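Local coordinates for protein immunomodulatory active chitinase (Trichuris suis, PDB 6G9C) that probably hydrolyses chitin as a family 18 glycosyl hydrolase and displays immunomodulatory properties in inflammatory lung disease, at residues Ala124-Arg129 with Cys167-Ala172; Thr332-Leu335 with Gln340-Ser343. All blocks are in the same frame, centred on the assembly; numbering follows the deposited sequence.

Contact 1: Ala124-Arg129 with Cys167-Ala172; sequences ATYSNR and CQEILA. With EDO (1,2-ethanediol), chain F.
Glu169 reaches out from helix 160-181 and is gripped side-on by Arg129 in the first turn of helix 126-142. NE of Arg129 gives a nearly straight bond to Glu169 OE1 (2.8 Å, 174°), with the oxygen lying in the guanidinium plane. The second bond, from Arg129 NH2 to Glu169 OE2, is 2.9 Å long and more bent, and its acceptor is tilted from that plane. Both oxygens are met on their syn side, but the two flat groups stay 45° apart, so the bidentate pair is twisted rather than coplanar. A bend at chi3 turns the guanidinium back against the start of its own helix, where Thr125 C and Tyr126 N lie over the rim of one face and NH1 bonds to Ala123 O. Tyr126, itself exposed, adds a second contact: with CG anti to the backbone N (chi1 -174°), its ring edge meets the carboxylate, CD1 lying 3.4 Å from Glu169 OE2. Thr125 caps the helix, its OG1 accepting from Asn128 N at 3.1 Å, while a 1,2-ethanediol, probably from the crystallisation liquor, takes the N-H of Tyr126 through O2. Here a bidentate salt bridge joins two neighbouring outer helices of the family 18 TIM barrel.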
loop_
_atom_site.group_PDB
_atom_site.type_symbol
_atom_site.label_atom_id
_atom_site.label_comp_id
_atom_site.label_asym_id
_atom_site.label_seq_id
_atom_site.Cartn_x
_atom_site.Cartn_y
_atom_site.Cartn_z
ATOM N N ALA A 124 3.842 27.681 20.994
ATOM C CA ALA A 124 3.573 28.820 21.871
ATOM C C ALA A 124 2.192 29.441 21.663
ATOM O O ALA A 124 1.665 30.074 22.587
ATOM C CB ALA A 124 4.651 29.892 21.680
ATOM N N THR A 125 1.612 29.337 20.466
ATOM C CA THR A 125 0.327 29.972 20.181
ATOM C C THR A 125 -0.518 29.061 19.297
ATOM O O THR A 125 0.009 28.220 18.562
ATOM C CB THR A 125 0.488 31.326 19.469
ATOM O OG1 THR A 125 1.066 31.111 18.175
ATOM C CG2 THR A 125 1.369 32.272 20.268
ATOM N N TYR A 126 -1.842 29.261 19.357
ATOM C CA TYR A 126 -2.760 28.539 18.475
ATOM C C TYR A 126 -2.369 28.717 17.014
ATOM O O TYR A 126 -2.341 27.747 16.245
ATOM C CB TYR A 126 -4.208 29.009 18.684
ATOM C CG TYR A 126 -5.194 28.184 17.884
ATOM C CD1 TYR A 126 -5.663 26.968 18.374
ATOM C CD2 TYR A 126 -5.612 28.588 16.623
ATOM C CE1 TYR A 126 -6.544 26.190 17.644
ATOM C CE2 TYR A 126 -6.496 27.808 15.880
ATOM C CZ TYR A 126 -6.957 26.614 16.400
ATOM O OH TYR A 126 -7.830 25.834 15.676
ATOM N N SER A 127 -2.039 29.953 16.629
ATOM C CA SER A 127 -1.659 30.259 15.253
ATOM C C SER A 127 -0.468 29.413 14.802
ATOM O O SER A 127 -0.480 28.814 13.722
ATOM C CB SER A 127 -1.342 31.755 15.147
ATOM O OG SER A 127 -1.390 32.201 13.808
ATOM N N ASN A 128 0.574 29.352 15.624
ATOM C CA ASN A 128 1.746 28.574 15.247
ATOM C C ASN A 128 1.415 27.087 15.174
ATOM O O ASN A 128 1.836 26.395 14.238
ATOM C CB ASN A 128 2.874 28.828 16.241
ATOM C CG ASN A 128 3.467 30.216 16.119
ATOM O OD1 ASN A 128 3.045 31.012 15.291
ATOM N ND2 ASN A 128 4.462 30.509 16.949
ATOM N N ARG A 129 0.653 26.577 16.147
ATOM C CA ARG A 129 0.335 25.155 16.156
ATOM C C ARG A 129 -0.543 24.775 14.968
ATOM O O ARG A 129 -0.387 23.688 14.397
ATOM C CB ARG A 129 -0.338 24.771 17.477
ATOM C CG ARG A 129 0.516 25.064 18.715
ATOM C CD ARG A 129 -0.132 24.536 19.988
ATOM N NE ARG A 129 -1.440 25.154 20.247
ATOM C CZ ARG A 129 -1.669 26.159 21.096
ATOM N NH1 ARG A 129 -0.684 26.713 21.804
ATOM N NH2 ARG A 129 -2.905 26.613 21.247
ATOM N N CYS A 167 -1.169 18.661 21.651
ATOM C CA CYS A 167 -1.663 17.291 21.506
ATOM C C CYS A 167 -3.183 17.244 21.343
ATOM O O CYS A 167 -3.694 16.473 20.522
ATOM C CB CYS A 167 -1.224 16.438 22.693
ATOM S SG CYS A 167 0.547 16.122 22.728
ATOM N N GLN A 168 -3.924 18.064 22.094
ATOM C CA GLN A 168 -5.371 18.085 21.929
ATOM C C GLN A 168 -5.752 18.547 20.526
ATOM O O GLN A 168 -6.686 18.008 19.919
ATOM C CB GLN A 168 -6.009 18.998 22.987
ATOM C CG GLN A 168 -5.865 18.472 24.410
ATOM C CD GLN A 168 -6.257 19.511 25.440
ATOM O OE1 GLN A 168 -6.155 20.712 25.186
ATOM N NE2 GLN A 168 -6.727 19.057 26.599
ATOM N N GLU A 169 -5.038 19.550 19.996
ATOM C CA GLU A 169 -5.364 20.078 18.672
ATOM C C GLU A 169 -4.967 19.109 17.551
ATOM O O GLU A 169 -5.670 19.024 16.532
ATOM C CB GLU A 169 -4.700 21.442 18.484
ATOM C CG GLU A 169 -5.369 22.542 19.353
ATOM C CD GLU A 169 -4.501 23.776 19.579
ATOM O OE1 GLU A 169 -3.525 23.990 18.832
ATOM O OE2 GLU A 169 -4.805 24.539 20.522
ATOM N N ILE A 170 -3.847 18.390 17.705
ATOM C CA ILE A 170 -3.480 17.361 16.720
ATOM C C ILE A 170 -4.591 16.326 16.601
ATOM O O ILE A 170 -5.068 16.020 15.499
ATOM C CB ILE A 170 -2.142 16.686 17.082
ATOM C CG1 ILE A 170 -0.947 17.597 16.767
ATOM C CG2 ILE A 170 -1.979 15.309 16.326
ATOM C CD1 ILE A 170 0.349 17.193 17.506
ATOM N N LEU A 171 -5.030 15.780 17.739
ATOM C CA LEU A 171 -6.072 14.758 17.698
ATOM C C LEU A 171 -7.345 15.305 17.074
ATOM O O LEU A 171 -7.967 14.638 16.239
ATOM C CB LEU A 171 -6.344 14.206 19.101
ATOM C CG LEU A 171 -7.493 13.191 19.183
ATOM C CD1 LEU A 171 -7.186 11.933 18.371
ATOM C CD2 LEU A 171 -7.819 12.831 20.618
ATOM N N ALA A 172 -7.735 16.533 17.447
ATOM C CA ALA A 172 -8.937 17.135 16.878
ATOM C C ALA A 172 -8.840 17.224 15.361
ATOM O O ALA A 172 -9.813 16.936 14.648
ATOM C CB ALA A 172 -9.172 18.525 17.484
HETATM C C1 EDO F . -2.547 32.935 20.442
HETATM O O1 EDO F . -3.341 32.291 19.440
HETATM C C2 EDO F . -2.914 32.372 21.800
HETATM O O2 EDO F . -2.812 30.951 21.734
#

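Contact 2: Thr332-Leu335 with Gln340-Ser343; sequences TPYL and QWFS
Tyr334 and Trp341 lay their rings against each other across the two strands, though the residues are not a bridge pair. Tyr334 CG sits between the backbone N and the carbonyl carbon (chi1 65°), while Trp341 CG is anti to its own N (chi1 -166°), which swings the indole across to the tyrosine. The planes are 21° apart and slid so far that overlap is slight: Trp341 CZ2 lies over one tyrosine face, 3.4 Å from Tyr334 CD1. Tyr334 CB adds a CH-pi contact, 4.0 Å from the centroid of the six-membered indole ring. On the other face of the hairpin Leu335 and Phe342 form a hydrogen-bonded pair, and their side chains meet obliquely at CD2 of Leu335 and CD1 of Phe342. Leu335 N to Phe342 O is 2.7 Å and Phe342 N to Leu335 O is 2.8 Å. Beyond the non-hydrogen-bonded pair Tyr334-Ser343, a water bonds to Thr332 OG1 and donates to Pro333 O. The indole NE1 bonds to Thr287 O, and Ser343 OG to Asn233 N. This antiparallel hairpin is flanked by strand 323-327 beside 332-337 and strand 268-281 beside 340-343, while helix 311-319 packs against Leu335 and Phe342.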
loop_
_atom_site.group_PDB
_atom_site.type_symbol
_atom_site.label_atom_id
_atom_site.label_comp_id
_atom_site.label_asym_id
_atom_site.label_seq_id
_atom_site.Cartn_x
_atom_site.Cartn_y
_atom_site.Cartn_z
ATOM N N THR A 332 20.735 -7.004 33.484
ATOM C CA THR A 332 21.384 -6.530 32.268
ATOM C C THR A 332 22.825 -7.027 32.240
ATOM O O THR A 332 23.411 -7.304 33.294
ATOM C CB THR A 332 21.395 -4.995 32.145
ATOM O OG1 THR A 332 22.198 -4.430 33.193
ATOM C CG2 THR A 332 19.963 -4.408 32.195
ATOM N N PRO A 333 23.414 -7.149 31.046
ATOM C CA PRO A 333 24.832 -7.496 30.948
ATOM C C PRO A 333 25.704 -6.275 30.740
ATOM O O PRO A 333 25.222 -5.221 30.309
ATOM C CB PRO A 333 24.871 -8.401 29.717
ATOM C CG PRO A 333 23.851 -7.755 28.831
ATOM C CD PRO A 333 22.742 -7.277 29.740
ATOM N N TYR A 334 26.988 -6.397 31.057
ATOM C CA TYR A 334 27.943 -5.414 30.596
ATOM C C TYR A 334 29.135 -6.136 29.987
ATOM O O TYR A 334 29.330 -7.340 30.187
ATOM C CB TYR A 334 28.351 -4.431 31.707
ATOM C CG TYR A 334 29.098 -4.975 32.910
ATOM C CD1 TYR A 334 30.489 -4.997 32.938
ATOM C CD2 TYR A 334 28.411 -5.382 34.049
ATOM C CE1 TYR A 334 31.178 -5.444 34.060
ATOM C CE2 TYR A 334 29.091 -5.812 35.184
ATOM C CZ TYR A 334 30.474 -5.852 35.174
ATOM O OH TYR A 334 31.143 -6.298 36.281
ATOM N N LEU A 335 29.894 -5.390 29.190
ATOM C CA LEU A 335 30.987 -5.930 28.395
ATOM C C LEU A 335 32.262 -5.180 28.741
ATOM O O LEU A 335 32.254 -3.945 28.835
ATOM C CB LEU A 335 30.685 -5.792 26.898
ATOM C CG LEU A 335 31.588 -6.612 25.983
ATOM C CD1 LEU A 335 31.055 -8.025 25.934
ATOM C CD2 LEU A 335 31.650 -6.023 24.591
ATOM N N GLN A 340 37.823 -0.679 27.674
ATOM C CA GLN A 340 36.517 -0.341 27.132
ATOM C C GLN A 340 35.431 -1.105 27.887
ATOM O O GLN A 340 35.536 -2.321 28.076
ATOM C CB GLN A 340 36.452 -0.653 25.635
ATOM C CG GLN A 340 37.529 0.041 24.800
ATOM C CD GLN A 340 37.354 1.556 24.773
ATOM O OE1 GLN A 340 36.491 2.079 24.063
ATOM N NE2 GLN A 340 38.179 2.266 25.541
ATOM N N TRP A 341 34.393 -0.386 28.312
ATOM C CA TRP A 341 33.351 -0.912 29.191
ATOM C C TRP A 341 32.003 -0.478 28.642
ATOM O O TRP A 341 31.783 0.718 28.428
ATOM C CB TRP A 341 33.552 -0.380 30.612
ATOM C CG TRP A 341 32.797 -1.058 31.690
ATOM C CD1 TRP A 341 33.311 -1.914 32.623
ATOM C CD2 TRP A 341 31.407 -0.898 32.012
ATOM N NE1 TRP A 341 32.323 -2.321 33.485
ATOM C CE2 TRP A 341 31.147 -1.706 33.140
ATOM C CE3 TRP A 341 30.359 -0.153 31.458
ATOM C CZ2 TRP A 341 29.879 -1.796 33.721
ATOM C CZ3 TRP A 341 29.090 -0.250 32.035
ATOM C CH2 TRP A 341 28.867 -1.063 33.160
ATOM N N PHE A 342 31.093 -1.434 28.418
ATOM C CA PHE A 342 29.801 -1.109 27.830
ATOM C C PHE A 342 28.685 -1.732 28.646
ATOM O O PHE A 342 28.750 -2.913 28.992
ATOM C CB PHE A 342 29.673 -1.615 26.388
ATOM C CG PHE A 342 30.771 -1.176 25.471
ATOM C CD1 PHE A 342 31.926 -1.943 25.326
ATOM C CD2 PHE A 342 30.618 -0.040 24.688
ATOM C CE1 PHE A 342 32.932 -1.545 24.461
ATOM C CE2 PHE A 342 31.627 0.353 23.809
ATOM C CZ PHE A 342 32.769 -0.394 23.698
ATOM N N SER A 343 27.650 -0.953 28.919
ATOM C CA SER A 343 26.386 -1.506 29.377
ATOM C C SER A 343 25.483 -1.687 28.161
ATOM O O SER A 343 25.364 -0.779 27.339
ATOM C CB SER A 343 25.738 -0.574 30.399
ATOM O OG SER A 343 24.347 -0.830 30.500
HETATM O O HOH W 1 24.276 -3.045 31.745
#

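In the fold
The two contacts lie on opposite sides of the chain's centre, their own centres about 43 Å apart, and share no helix or strand. Contact 1 is partly buried and joins two helices separated by one strand, the segments 38 residues apart; a charged pair does most of the work there, with an exposed tyrosine beside it and little surface covered. Contact 2 is buried and local, pairing strands only a short turn apart through backbone bonds, aromatic rings and aliphatic carbon, with several polar side chains bonded to residues beyond the hairpin. Both fall within the family 18 range, but 124-129 and 167-172 belong to the barrel's outer helices, whereas 332-335 and 340-343 probably belong to the inserted alpha+beta domain known from chitotriosidase-like relatives.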